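Local coordinates for protein sulfate transporter 4.1, chloroplastic (Arabidopsis thaliana, PDB 7LHV) that cotransports protons and sulfate across the membrane as an SLC26/SulP-family symporter and may play a role in regulating sulfate assimilation, at residues A[526-531]-A[571-576]; A[550-555]-A[595-600]; A[588-593]-A[620-625]. All blocks are in the same frame, centred on the assembly; numbering follows the deposited sequence.

All three contacts lie in the STAS domain, with centres 43 to 46 Å from the centre of the chain, and none includes a residue of the lipid pockets. Contact 1 joins two sheet strands, contact 2 two helices on one face of that sheet, and contact 3 ties one of these helices to the short helix 622-626. The centres of contact 1 and contact 2 are about 13 Å apart, those of contact 1 and contact 3 about 17 Å, and those of contact 2 and contact 3 about 15 Å. Direct packing links them: V531 CG2 meets Y552 OH at 3.3 Å, L574 CD2 meets L590 CD2 at 3.9 Å, and R550 CG meets L593 CD1 at 3.7 Å. Contacts 2 and 3 also touch the second subunit.

Contact 1 of 3, residues A[526-531]-A[571-576]; sequences NGIVIV and FVILEM
G527 and F571 open the pairing with a weak backbone bond, F571 N to G527 O at 3.4 Å. G527 has a phi of 98°, at which a side chain would collide with the preceding carbonyl oxygen, so the geometry itself calls for glycine. At I528 the two branches have different partners: CG1 approaches CD2 of the F571 ring at 3.9 Å, while CG2, anti to the backbone N, meets I573 CD1 at 3.7 Å. I528, F571 and I573 share a sheet face, and helix 635-643 packs on it, with C642 and L643 on I528 and V639 on I573. V529 turns both its N and its O to the neighbouring strand: its N donates to F571 O at 3.2 Å and its O accepts from I573 N at 2.9 Å. This alternation, with axes 17° apart, is that of parallel strands, here the two strands of a beta-alpha-beta unit whose crossover runs through helix 542-560. The side chain of V529 faces the other way from I528, onto the sheet face where Y552 of that helix packs. I530 returns to the first face. Its CG1 lies 4.2 Å from I573 CD1, and its CG2 lies alongside the E575 side chain, 3.8 Å from E575 CG. The E575 chain folds about its CB-CG bond (chi2 -66°), and its OE2 is hydrogen-bonded to the hydroxyl of S607. V531 continues the backbone pattern, its N donating to I573 O at 2.7 Å and its O accepting from E575 N.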
loop_
_atom_site.group_PDB
_atom_site.type_symbol
_atom_site.label_atom_id
_atom_site.label_comp_id
_atom_site.label_asym_id
_atom_site.label_seq_id
_atom_site.Cartn_x
_atom_site.Cartn_y
_atom_site.Cartn_z
ATOM N N ASN A 526 34.035 17.486 -18.706
ATOM C CA ASN A 526 33.639 16.713 -19.874
ATOM C C ASN A 526 34.039 15.255 -19.694
ATOM O O ASN A 526 35.194 14.950 -19.383
ATOM C CB ASN A 526 34.285 17.284 -21.135
ATOM C CG ASN A 526 33.577 18.521 -21.643
ATOM O OD1 ASN A 526 32.355 18.538 -21.787
ATOM N ND2 ASN A 526 34.345 19.568 -21.921
ATOM N N GLY A 527 33.082 14.356 -19.891
ATOM C CA GLY A 527 33.314 12.937 -19.794
ATOM C C GLY A 527 32.918 12.315 -18.472
ATOM O O GLY A 527 32.720 11.098 -18.418
ATOM N N ILE A 528 32.770 13.110 -17.418
ATOM C CA ILE A 528 32.473 12.609 -16.082
ATOM C C ILE A 528 31.094 13.100 -15.674
ATOM O O ILE A 528 30.773 14.281 -15.851
ATOM C CB ILE A 528 33.529 13.051 -15.055
ATOM C CG1 ILE A 528 34.914 12.559 -15.466
ATOM C CG2 ILE A 528 33.178 12.541 -13.670
ATOM C CD1 ILE A 528 36.001 12.981 -14.518
ATOM N N VAL A 529 30.280 12.193 -15.140
ATOM C CA VAL A 529 28.975 12.521 -14.584
ATOM C C VAL A 529 28.961 12.092 -13.126
ATOM O O VAL A 529 29.256 10.934 -12.813
ATOM C CB VAL A 529 27.836 11.842 -15.365
ATOM C CG1 VAL A 529 26.566 11.836 -14.546
ATOM C CG2 VAL A 529 27.606 12.559 -16.676
ATOM N N ILE A 530 28.623 13.024 -12.238
ATOM C CA ILE A 530 28.546 12.766 -10.804
ATOM C C ILE A 530 27.077 12.741 -10.416
ATOM O O ILE A 530 26.363 13.734 -10.598
ATOM C CB ILE A 530 29.316 13.818 -9.997
ATOM C CG1 ILE A 530 30.691 14.052 -10.618
ATOM C CG2 ILE A 530 29.447 13.382 -8.552
ATOM C CD1 ILE A 530 31.345 15.336 -10.187
ATOM N N VAL A 531 26.627 11.613 -9.873
ATOM C CA VAL A 531 25.223 11.381 -9.563
ATOM C C VAL A 531 25.091 11.110 -8.073
ATOM O O VAL A 531 25.835 10.297 -7.517
ATOM C CB VAL A 531 24.653 10.211 -10.385
ATOM C CG1 VAL A 531 23.321 9.766 -9.825
ATOM C CG2 VAL A 531 24.503 10.619 -11.833
ATOM N N PHE A 571 33.238 8.013 -17.213
ATOM C CA PHE A 571 33.164 7.659 -15.804
ATOM C C PHE A 571 31.838 8.131 -15.233
ATOM O O PHE A 571 31.362 9.218 -15.571
ATOM C CB PHE A 571 34.317 8.276 -15.006
ATOM C CG PHE A 571 35.664 8.100 -15.646
ATOM C CD1 PHE A 571 36.437 6.991 -15.361
ATOM C CD2 PHE A 571 36.159 9.046 -16.524
ATOM C CE1 PHE A 571 37.676 6.827 -15.943
ATOM C CE2 PHE A 571 37.396 8.887 -17.109
ATOM C CZ PHE A 571 38.155 7.776 -16.818
ATOM N N VAL A 572 31.244 7.309 -14.372
ATOM C CA VAL A 572 30.036 7.669 -13.640
ATOM C C VAL A 572 30.316 7.470 -12.161
ATOM O O VAL A 572 30.647 6.360 -11.734
ATOM C CB VAL A 572 28.820 6.834 -14.076
ATOM C CG1 VAL A 572 27.675 7.037 -13.105
ATOM C CG2 VAL A 572 28.396 7.215 -15.479
ATOM N N ILE A 573 30.176 8.537 -11.381
ATOM C CA ILE A 573 30.472 8.523 -9.953
ATOM C C ILE A 573 29.164 8.650 -9.193
ATOM O O ILE A 573 28.354 9.538 -9.484
ATOM C CB ILE A 573 31.438 9.656 -9.566
ATOM C CG1 ILE A 573 32.648 9.657 -10.495
ATOM C CG2 ILE A 573 31.876 9.506 -8.122
ATOM C CD1 ILE A 573 33.493 10.887 -10.373
ATOM N N LEU A 574 28.952 7.765 -8.224
ATOM C CA LEU A 574 27.764 7.794 -7.382
ATOM C C LEU A 574 28.123 8.376 -6.024
ATOM O O LEU A 574 29.014 7.870 -5.337
ATOM C CB LEU A 574 27.141 6.409 -7.230
ATOM C CG LEU A 574 26.313 5.892 -8.403
ATOM C CD1 LEU A 574 27.176 5.532 -9.586
ATOM C CD2 LEU A 574 25.486 4.702 -7.961
ATOM N N GLU A 575 27.421 9.440 -5.648
ATOM C CA GLU A 575 27.513 10.004 -4.309
ATOM C C GLU A 575 26.496 9.289 -3.434
ATOM O O GLU A 575 25.287 9.491 -3.585
ATOM C CB GLU A 575 27.239 11.501 -4.341
ATOM C CG GLU A 575 28.268 12.274 -5.101
ATOM C CD GLU A 575 29.609 12.227 -4.428
ATOM O OE1 GLU A 575 29.657 12.169 -3.183
ATOM O OE2 GLU A 575 30.615 12.212 -5.154
ATOM N N MET A 576 26.972 8.441 -2.529
ATOM C CA MET A 576 26.077 7.676 -1.676
ATOM C C MET A 576 26.074 8.194 -0.244
ATOM O O MET A 576 25.689 7.467 0.676
ATOM C CB MET A 576 26.440 6.192 -1.729
ATOM C CG MET A 576 26.188 5.588 -3.102
ATOM S SD MET A 576 26.660 3.865 -3.286
ATOM C CE MET A 576 25.409 3.080 -2.283
#

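Contact 2 of 3, residues A[550-555]-A[595-600]; sequences REYEVA and QEYKTR
Across the two parallel helices 542-560 and 584-599 of the STAS domain, R550 reaches E596 in a two-pronged salt bridge. The axes of the short segments are 10.7 Å apart and differ by 12°, a spacing that long side chains bridge. R550 is extended from CG to NE, with chi3 of 170° carrying NE on toward E596. Its NH2 donates to the syn lone pair of E596 OE2 at 3.1 Å, and its NE gives a weak bond to E596 OE1 at 3.3 Å; the guanidinium and carboxylate planes are nearly coplanar, 14° apart. E553 crosses E596 at about a right angle and brings OE2 to 2.8 Å from E596 OE1. An alanine in place of R550 would probably leave the E596 carboxylate without its charged mate across the helices. Deeper in, E553 CG rests at the ring edge of Y597, 3.5 Å from CE1, while the Y597 hydroxyl is hydrogen-bonded to L549 O. E553 CB lies over one face of the R600 guanidinium, 3.7 Å from R600 NE. That guanidinium also forms a salt bridge with D557 and donates from NH1 to A357 O of the second subunit, so the helix pair forms part of the dimer contact. Neighbouring parallel helices packed on one face of a beta-sheet are typical of the STAS fold.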
loop_
_atom_site.group_PDB
_atom_site.type_symbol
_atom_site.label_atom_id
_atom_site.label_comp_id
_atom_site.label_asym_id
_atom_site.label_seq_id
_atom_site.Cartn_x
_atom_site.Cartn_y
_atom_site.Cartn_z
ATOM N N ARG A 550 20.671 4.024 -16.398
ATOM C CA ARG A 550 20.740 3.524 -17.765
ATOM C C ARG A 550 20.543 4.615 -18.807
ATOM O O ARG A 550 20.849 4.389 -19.984
ATOM C CB ARG A 550 19.693 2.430 -17.988
ATOM C CG ARG A 550 20.037 1.085 -17.379
ATOM C CD ARG A 550 18.853 0.139 -17.473
ATOM N NE ARG A 550 19.206 -1.228 -17.115
ATOM C CZ ARG A 550 18.329 -2.155 -16.755
ATOM N NH1 ARG A 550 17.035 -1.892 -16.685
ATOM N NH2 ARG A 550 18.761 -3.375 -16.457
ATOM N N GLU A 551 20.000 5.769 -18.416
ATOM C CA GLU A 551 19.914 6.880 -19.363
ATOM C C GLU A 551 21.285 7.239 -19.922
ATOM O O GLU A 551 21.402 7.666 -21.076
ATOM C CB GLU A 551 19.268 8.102 -18.711
ATOM C CG GLU A 551 17.803 7.930 -18.370
ATOM C CD GLU A 551 17.212 9.163 -17.717
ATOM O OE1 GLU A 551 17.980 10.103 -17.419
ATOM O OE2 GLU A 551 15.983 9.195 -17.505
ATOM N N TYR A 552 22.339 7.065 -19.125
ATOM C CA TYR A 552 23.687 7.347 -19.611
ATOM C C TYR A 552 24.133 6.320 -20.646
ATOM O O TYR A 552 24.802 6.670 -21.626
ATOM C CB TYR A 552 24.651 7.415 -18.430
ATOM C CG TYR A 552 24.191 8.418 -17.400
ATOM C CD1 TYR A 552 24.302 9.781 -17.638
ATOM C CD2 TYR A 552 23.606 8.009 -16.213
ATOM C CE1 TYR A 552 23.866 10.704 -16.712
ATOM C CE2 TYR A 552 23.166 8.925 -15.281
ATOM C CZ TYR A 552 23.298 10.271 -15.537
ATOM O OH TYR A 552 22.863 11.190 -14.612
ATOM N N GLU A 553 23.758 5.051 -20.463
ATOM C CA GLU A 553 24.020 4.059 -21.500
ATOM C C GLU A 553 23.270 4.399 -22.777
ATOM O O GLU A 553 23.797 4.229 -23.881
ATOM C CB GLU A 553 23.619 2.666 -21.028
ATOM C CG GLU A 553 23.967 2.361 -19.604
ATOM C CD GLU A 553 23.381 1.048 -19.156
ATOM O OE1 GLU A 553 22.329 0.652 -19.697
ATOM O OE2 GLU A 553 23.964 0.420 -18.254
ATOM N N VAL A 554 22.023 4.853 -22.647
ATOM C CA VAL A 554 21.248 5.234 -23.825
ATOM C C VAL A 554 21.905 6.409 -24.538
ATOM O O VAL A 554 21.959 6.457 -25.774
ATOM C CB VAL A 554 19.791 5.544 -23.437
ATOM C CG1 VAL A 554 18.967 5.822 -24.677
ATOM C CG2 VAL A 554 19.193 4.376 -22.676
ATOM N N ALA A 555 22.415 7.375 -23.773
ATOM C CA ALA A 555 23.130 8.497 -24.374
ATOM C C ALA A 555 24.386 8.026 -25.099
ATOM O O ALA A 555 24.702 8.515 -26.189
ATOM C CB ALA A 555 23.483 9.530 -23.306
ATOM N N GLN A 595 28.223 -4.092 -14.724
ATOM C CA GLN A 595 28.479 -4.963 -15.865
ATOM C C GLN A 595 28.053 -4.300 -17.170
ATOM O O GLN A 595 28.775 -4.362 -18.173
ATOM C CB GLN A 595 27.763 -6.300 -15.675
ATOM C CG GLN A 595 28.369 -7.165 -14.583
ATOM C CD GLN A 595 27.544 -8.400 -14.292
ATOM O OE1 GLN A 595 26.352 -8.448 -14.589
ATOM N NE2 GLN A 595 28.176 -9.407 -13.704
ATOM N N GLU A 596 26.888 -3.648 -17.173
ATOM C CA GLU A 596 26.438 -2.961 -18.379
ATOM C C GLU A 596 27.351 -1.792 -18.736
ATOM O O GLU A 596 27.505 -1.467 -19.917
ATOM C CB GLU A 596 24.998 -2.479 -18.210
ATOM C CG GLU A 596 23.975 -3.591 -18.080
ATOM C CD GLU A 596 22.583 -3.066 -17.788
ATOM O OE1 GLU A 596 22.390 -1.835 -17.823
ATOM O OE2 GLU A 596 21.678 -3.887 -17.523
ATOM N N TYR A 597 27.944 -1.140 -17.734
ATOM C CA TYR A 597 28.890 -0.062 -18.000
ATOM C C TYR A 597 30.188 -0.598 -18.591
ATOM O O TYR A 597 30.779 0.030 -19.476
ATOM C CB TYR A 597 29.156 0.724 -16.718
ATOM C CG TYR A 597 28.044 1.681 -16.353
ATOM C CD1 TYR A 597 27.165 2.149 -17.316
ATOM C CD2 TYR A 597 27.875 2.115 -15.049
ATOM C CE1 TYR A 597 26.148 3.018 -16.989
ATOM C CE2 TYR A 597 26.859 2.987 -14.716
ATOM C CZ TYR A 597 26.001 3.435 -15.690
ATOM O OH TYR A 597 24.986 4.304 -15.368
ATOM N N LYS A 598 30.658 -1.750 -18.101
ATOM C CA LYS A 598 31.783 -2.420 -18.751
ATOM C C LYS A 598 31.458 -2.790 -20.191
ATOM O O LYS A 598 32.330 -2.717 -21.066
ATOM C CB LYS A 598 32.202 -3.661 -17.963
ATOM C CG LYS A 598 32.705 -3.409 -16.547
ATOM C CD LYS A 598 34.098 -2.768 -16.567
ATOM C CE LYS A 598 34.087 -1.253 -16.472
ATOM N NZ LYS A 598 35.475 -0.716 -16.394
ATOM N N THR A 599 30.218 -3.195 -20.460
ATOM C CA THR A 599 29.825 -3.450 -21.842
ATOM C C THR A 599 29.909 -2.178 -22.677
ATOM O O THR A 599 30.340 -2.212 -23.835
ATOM C CB THR A 599 28.413 -4.034 -21.893
ATOM O OG1 THR A 599 28.383 -5.267 -21.166
ATOM C CG2 THR A 599 27.993 -4.294 -23.330
ATOM N N ARG A 600 29.523 -1.042 -22.100
ATOM C CA ARG A 600 29.555 0.243 -22.784
ATOM C C ARG A 600 30.869 0.986 -22.589
ATOM O O ARG A 600 30.985 2.133 -23.033
ATOM C CB ARG A 600 28.400 1.126 -22.308
ATOM C CG ARG A 600 27.225 1.193 -23.261
ATOM C CD ARG A 600 26.259 0.056 -23.002
ATOM N NE ARG A 600 24.932 0.334 -23.534
ATOM C CZ ARG A 600 23.904 -0.496 -23.445
ATOM N NH1 ARG A 600 24.017 -1.672 -22.852
ATOM N NH2 ARG A 600 22.734 -0.137 -23.963
#

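Contact 3 of 3, residues A[588-593]-A[620-625]; sequences EALKEL and SGMVEL
K591 and S620 supply the polar link between the helices: the ammonium nitrogen K591 NZ donates to the backbone oxygen S620 O at 3.3 Å. The angle at that oxygen is 153°, with the donor tilted 21° from the carbonyl plane. K591 NZ also forms a salt bridge with E588 OE2 at 3.5 Å, one turn earlier in its own helix. The acceptor sits where helix 611-620 ends in a Schellman motif. G621, with the positive phi this turn needs, is also the N-cap of helix 622-626.

The apolar contacts involve two side chains on each segment. M622 is extended throughout, with CG anti to the backbone N, and it brings CE to 3.6 Å from L590 CB and SD to 4.0 Å from L590 CD1. Beside this pair, the aliphatic part of K591 packs against L625, whose CD2 lies 3.7 Å from K591 CG. The lysine chain then bends at chi3 (-77°), which turns CE away from the extended course. F453 of the second subunit packs on both K591 and E588, and V457 of that subunit on S620.

K591 is thus used twice, its methylenes for hydrophobic packing and its ammonium for a helix-end carbonyl, whose partial negative charge would probably add to that of E588 in stabilising the protonated amine.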
loop_
_atom_site.group_PDB
_atom_site.type_symbol
_atom_site.label_atom_id
_atom_site.label_comp_id
_atom_site.label_asym_id
_atom_site.label_seq_id
_atom_site.Cartn_x
_atom_site.Cartn_y
_atom_site.Cartn_z
ATOM N N GLU A 588 22.464 -5.857 -6.008
ATOM C CA GLU A 588 22.270 -6.604 -7.249
ATOM C C GLU A 588 22.153 -5.664 -8.444
ATOM O O GLU A 588 22.791 -5.877 -9.485
ATOM C CB GLU A 588 21.039 -7.500 -7.141
ATOM C CG GLU A 588 21.351 -8.920 -6.705
ATOM C CD GLU A 588 22.140 -9.688 -7.754
ATOM O OE1 GLU A 588 21.634 -9.845 -8.885
ATOM O OE2 GLU A 588 23.268 -10.131 -7.448
ATOM N N ALA A 589 21.353 -4.606 -8.308
ATOM C CA ALA A 589 21.221 -3.643 -9.394
ATOM C C ALA A 589 22.533 -2.916 -9.650
ATOM O O ALA A 589 22.867 -2.622 -10.799
ATOM C CB ALA A 589 20.108 -2.647 -9.084
ATOM N N LEU A 590 23.283 -2.605 -8.593
ATOM C CA LEU A 590 24.566 -1.938 -8.781
ATOM C C LEU A 590 25.537 -2.820 -9.554
ATOM O O LEU A 590 26.255 -2.340 -10.436
ATOM C CB LEU A 590 25.151 -1.539 -7.427
ATOM C CG LEU A 590 24.565 -0.269 -6.805
ATOM C CD1 LEU A 590 25.173 -0.006 -5.440
ATOM C CD2 LEU A 590 24.775 0.919 -7.726
ATOM N N LYS A 591 25.562 -4.119 -9.245
ATOM C CA LYS A 591 26.408 -5.038 -10.001
ATOM C C LYS A 591 25.961 -5.135 -11.456
ATOM O O LYS A 591 26.796 -5.164 -12.371
ATOM C CB LYS A 591 26.406 -6.416 -9.341
ATOM C CG LYS A 591 27.187 -6.470 -8.040
ATOM C CD LYS A 591 27.458 -7.899 -7.607
ATOM C CE LYS A 591 26.223 -8.543 -7.006
ATOM N NZ LYS A 591 26.559 -9.806 -6.295
ATOM N N GLU A 592 24.646 -5.182 -11.691
ATOM C CA GLU A 592 24.151 -5.237 -13.064
ATOM C C GLU A 592 24.536 -3.985 -13.848
ATOM O O GLU A 592 24.969 -4.077 -15.004
ATOM C CB GLU A 592 22.636 -5.430 -13.074
ATOM C CG GLU A 592 22.186 -6.784 -12.563
ATOM C CD GLU A 592 20.677 -6.917 -12.525
ATOM O OE1 GLU A 592 19.985 -5.995 -13.007
ATOM O OE2 GLU A 592 20.182 -7.944 -12.014
ATOM N N LEU A 593 24.382 -2.806 -13.241
ATOM C CA LEU A 593 24.771 -1.571 -13.917
ATOM C C LEU A 593 26.273 -1.498 -14.135
ATOM O O LEU A 593 26.725 -0.969 -15.155
ATOM C CB LEU A 593 24.277 -0.343 -13.148
ATOM C CG LEU A 593 22.838 0.141 -13.354
ATOM C CD1 LEU A 593 22.668 0.591 -14.791
ATOM C CD2 LEU A 593 21.800 -0.907 -13.031
ATOM N N SER A 620 28.159 -8.200 -0.220
ATOM C CA SER A 620 27.599 -8.671 -1.482
ATOM C C SER A 620 28.662 -9.023 -2.513
ATOM O O SER A 620 28.318 -9.577 -3.563
ATOM C CB SER A 620 26.653 -7.623 -2.067
ATOM O OG SER A 620 27.356 -6.453 -2.438
ATOM N N GLY A 621 29.930 -8.715 -2.253
ATOM C CA GLY A 621 30.984 -8.997 -3.202
ATOM C C GLY A 621 31.177 -7.953 -4.277
ATOM O O GLY A 621 31.924 -8.202 -5.230
ATOM N N MET A 622 30.525 -6.795 -4.161
ATOM C CA MET A 622 30.664 -5.761 -5.178
ATOM C C MET A 622 32.057 -5.146 -5.180
ATOM O O MET A 622 32.552 -4.747 -6.241
ATOM C CB MET A 622 29.605 -4.679 -4.970
ATOM C CG MET A 622 29.620 -3.597 -6.029
ATOM S SD MET A 622 28.312 -2.379 -5.824
ATOM C CE MET A 622 28.716 -1.247 -7.150
ATOM N N VAL A 623 32.700 -5.052 -4.013
ATOM C CA VAL A 623 34.033 -4.454 -3.943
ATOM C C VAL A 623 35.024 -5.262 -4.767
ATOM O O VAL A 623 35.843 -4.703 -5.507
ATOM C CB VAL A 623 34.490 -4.328 -2.479
ATOM C CG1 VAL A 623 35.954 -3.931 -2.416
ATOM C CG2 VAL A 623 33.638 -3.315 -1.746
ATOM N N GLU A 624 34.968 -6.590 -4.655
ATOM C CA GLU A 624 35.854 -7.435 -5.445
ATOM C C GLU A 624 35.512 -7.373 -6.927
ATOM O O GLU A 624 36.407 -7.472 -7.773
ATOM C CB GLU A 624 35.790 -8.875 -4.943
ATOM C CG GLU A 624 36.335 -9.068 -3.538
ATOM C CD GLU A 624 37.828 -8.818 -3.450
ATOM O OE1 GLU A 624 38.538 -9.084 -4.443
ATOM O OE2 GLU A 624 38.293 -8.354 -2.387
ATOM N N LEU A 625 34.229 -7.216 -7.262
ATOM C CA LEU A 625 33.827 -7.191 -8.666
ATOM C C LEU A 625 34.295 -5.916 -9.356
ATOM O O LEU A 625 34.858 -5.966 -10.455
ATOM C CB LEU A 625 32.311 -7.340 -8.780
ATOM C CG LEU A 625 31.717 -7.042 -10.157
ATOM C CD1 LEU A 625 31.950 -8.205 -11.101
ATOM C CD2 LEU A 625 30.237 -6.732 -10.047
#